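Local coordinates for conjugal transfer protein TRWB (Escherichia coli, PDB 1E9R) that probably couples the conjugative relaxosome to the secretion channel and drives DNA transfer as a ring-shaped, hexameric P-loop NTPase, at residues E220-M224 and A254-L258. Residues are numbered along the deposited sequence.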
ATOM      1  N   GLU B 220     -33.383  -2.638 -14.500  1.00 35.79           N
ATOM      2  CA  GLU B 220     -33.522  -2.612 -15.956  1.00 33.79           C
ATOM      3  C   GLU B 220     -33.894  -3.959 -16.580  1.00 33.99           C
ATOM      4  O   GLU B 220     -34.437  -4.012 -17.680  1.00 35.06           O
ATOM      5  CB  GLU B 220     -32.240  -2.088 -16.590  1.00 34.29           C
ATOM      6  CG  GLU B 220     -31.917  -0.655 -16.217  1.00 37.19           C
ATOM      7  CD  GLU B 220     -33.079   0.301 -16.467  1.00 40.25           C
ATOM      8  OE1 GLU B 220     -33.722   0.203 -17.537  1.00 42.61           O
ATOM      9  OE2 GLU B 220     -33.343   1.161 -15.600  1.00 41.86           O
ATOM     10  N   HIS B 221     -33.595  -5.046 -15.886  1.00 32.59           N
ATOM     11  CA  HIS B 221     -33.928  -6.374 -16.381  1.00 33.44           C
ATOM     12  C   HIS B 221     -35.433  -6.549 -16.258  1.00 34.89           C
ATOM     13  O   HIS B 221     -36.060  -7.272 -17.037  1.00 32.84           O
ATOM     14  CB  HIS B 221     -33.243  -7.451 -15.529  1.00 33.17           C
ATOM     15  CG  HIS B 221     -31.768  -7.563 -15.748  1.00 35.05           C
ATOM     16  ND1 HIS B 221     -31.210  -8.503 -16.587  1.00 34.04           N
ATOM     17  CD2 HIS B 221     -30.733  -6.856 -15.235  1.00 32.81           C
ATOM     18  CE1 HIS B 221     -29.895  -8.374 -16.580  1.00 32.33           C
ATOM     19  NE2 HIS B 221     -29.580  -7.382 -15.768  1.00 34.29           N
ATOM     20  N   VAL B 222     -36.001  -5.887 -15.256  1.00 35.64           N
ATOM     21  CA  VAL B 222     -37.424  -5.981 -14.987  1.00 38.26           C
ATOM     22  C   VAL B 222     -38.220  -5.186 -16.005  1.00 39.63           C
ATOM     23  O   VAL B 222     -39.215  -5.670 -16.539  1.00 40.90           O
ATOM     24  CB  VAL B 222     -37.766  -5.458 -13.561  1.00 39.18           C
ATOM     25  CG1 VAL B 222     -39.260  -5.580 -13.313  1.00 39.64           C
ATOM     26  CG2 VAL B 222     -36.996  -6.243 -12.503  1.00 39.72           C
ATOM     27  N   THR B 223     -37.768  -3.967 -16.269  1.00 39.85           N
ATOM     28  CA  THR B 223     -38.434  -3.080 -17.209  1.00 41.53           C
ATOM     29  C   THR B 223     -38.155  -3.430 -18.670  1.00 41.26           C
ATOM     30  O   THR B 223     -38.781  -2.881 -19.576  1.00 38.75           O
ATOM     31  CB  THR B 223     -38.017  -1.626 -16.950  1.00 43.82           C
ATOM     32  OG1 THR B 223     -36.620  -1.466 -17.226  1.00 43.74           O
ATOM     33  CG2 THR B 223     -38.290  -1.260 -15.494  1.00 43.05           C
ATOM     34  N   MET B 224     -37.216  -4.346 -18.889  1.00 41.69           N
ATOM     35  CA  MET B 224     -36.855  -4.776 -20.231  1.00 41.33           C
ATOM     36  C   MET B 224     -38.027  -5.506 -20.858  1.00 40.92           C
ATOM     37  O   MET B 224     -38.563  -6.446 -20.275  1.00 40.67           O
ATOM     38  CB  MET B 224     -35.653  -5.725 -20.187  1.00 43.39           C
ATOM     39  CG  MET B 224     -34.568  -5.473 -21.251  1.00 46.08           C
ATOM     40  SD  MET B 224     -34.887  -6.000 -22.944  1.00 47.77           S
ATOM     41  CE  MET B 224     -34.134  -4.740 -23.817  1.00 47.42           C
ATOM     42  N   ALA B 254     -27.502   4.046 -15.795  1.00 35.88           N
ATOM     43  CA  ALA B 254     -28.617   3.192 -15.421  1.00 33.68           C
ATOM     44  C   ALA B 254     -28.590   1.849 -16.148  1.00 33.39           C
ATOM     45  O   ALA B 254     -28.992   0.821 -15.594  1.00 29.72           O
ATOM     46  CB  ALA B 254     -29.931   3.913 -15.705  1.00 32.99           C
ATOM     47  N   LEU B 255     -28.111   1.862 -17.389  1.00 32.68           N
ATOM     48  CA  LEU B 255     -28.068   0.657 -18.202  1.00 33.02           C
ATOM     49  C   LEU B 255     -26.785  -0.147 -18.089  1.00 31.23           C
ATOM     50  O   LEU B 255     -26.706  -1.257 -18.596  1.00 29.34           O
ATOM     51  CB  LEU B 255     -28.323   1.015 -19.670  1.00 34.34           C
ATOM     52  CG  LEU B 255     -29.774   1.366 -20.010  1.00 35.90           C
ATOM     53  CD1 LEU B 255     -29.876   1.928 -21.415  1.00 37.19           C
ATOM     54  CD2 LEU B 255     -30.632   0.114 -19.867  1.00 35.53           C
ATOM     55  N   ARG B 256     -25.782   0.408 -17.423  1.00 31.64           N
ATOM     56  CA  ARG B 256     -24.492  -0.264 -17.260  1.00 32.51           C
ATOM     57  C   ARG B 256     -24.598  -1.756 -16.891  1.00 31.77           C
ATOM     58  O   ARG B 256     -24.003  -2.613 -17.550  1.00 34.19           O
ATOM     59  CB  ARG B 256     -23.657   0.487 -16.220  1.00 32.45           C
ATOM     60  CG  ARG B 256     -22.201   0.126 -16.205  1.00 32.55           C
ATOM     61  CD  ARG B 256     -21.460   1.031 -15.250  1.00 35.71           C
ATOM     62  NE  ARG B 256     -20.013   0.829 -15.308  1.00 41.52           N
ATOM     63  CZ  ARG B 256     -19.270   0.343 -14.311  1.00 43.25           C
ATOM     64  NH1 ARG B 256     -19.841   0.002 -13.156  1.00 41.73           N
ATOM     65  NH2 ARG B 256     -17.952   0.201 -14.467  1.00 43.64           N
ATOM     66  N   PRO B 257     -25.349  -2.097 -15.830  1.00 31.87           N
ATOM     67  CA  PRO B 257     -25.432  -3.528 -15.510  1.00 31.58           C
ATOM     68  C   PRO B 257     -26.122  -4.428 -16.553  1.00 31.15           C
ATOM     69  O   PRO B 257     -25.718  -5.577 -16.745  1.00 30.35           O
ATOM     70  CB  PRO B 257     -26.135  -3.542 -14.144  1.00 30.65           C
ATOM     71  CG  PRO B 257     -26.856  -2.261 -14.095  1.00 31.48           C
ATOM     72  CD  PRO B 257     -25.911  -1.288 -14.739  1.00 31.59           C
ATOM     73  N   LEU B 258     -27.152  -3.911 -17.224  1.00 32.28           N
ATOM     74  CA  LEU B 258     -27.873  -4.678 -18.247  1.00 30.83           C
ATOM     75  C   LEU B 258     -26.980  -4.932 -19.453  1.00 30.51           C
ATOM     76  O   LEU B 258     -26.865  -6.065 -19.914  1.00 29.38           O
ATOM     77  CB  LEU B 258     -29.127  -3.936 -18.728  1.00 30.74           C
ATOM     78  CG  LEU B 258     -30.333  -4.833 -19.074  1.00 31.89           C
ATOM     79  CD1 LEU B 258     -31.260  -4.103 -20.030  1.00 29.97           C
ATOM     80  CD2 LEU B 258     -29.870  -6.141 -19.688  1.00 27.84           C
TER
HETATM   81  O   HOH W   1     -26.939  -6.924 -14.957  1.00 24.71           O
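The short helix 219-223 meets the first turns of helix 252-269; their backbones come nearest at Glu-220 and Leu-258, whose CA atoms lie 6.4 Å apart. In this P-loop NTPase fold, helix 252-269 follows strand 243-247 of the central mixed sheet, while helix 219-223 belongs to the largely helical insertion between strands 103-105 and 243-247. The contact therefore joins that insertion to the P-loop NTPase core.

The longer helix is kinked here. Pro-257 has no amide hydrogen to give, and the N of Leu-258 makes no bond to the preceding turn, staying 5.3 Å from Ala-254 O. The aliphatic part of the Glu-220 side chain packs against that carbonyl, CG lying 3.3 Å from Ala-254 O. The carboxylate lies beside Leu-255, Glu-220 OE1 being 3.9 Å from Leu-255 CD2, and OE1 is hydrogen-bonded to Tyr-108.

Leu-258 is the main apolar element, its CA-to-CB bond directed toward the short helix. Its CD1 rests 4.1 Å from Glu-220 CB and 3.8 Å from Met-224 CG, and Met-224 also packs on Pro-107 and on Trp-262, one turn further along the longer helix. The other methyl, Leu-258 CD2, sits over the face of the His-221 ring, 4.1 Å from its centroid and 22° off the normal: a CH-pi contact. Across the two segments no direct hydrogen bond forms. A water makes the polar link, lying 2.8 Å from His-221 NE2 and donating a weak hydrogen bond to Pro-257 O at 2.5 Å.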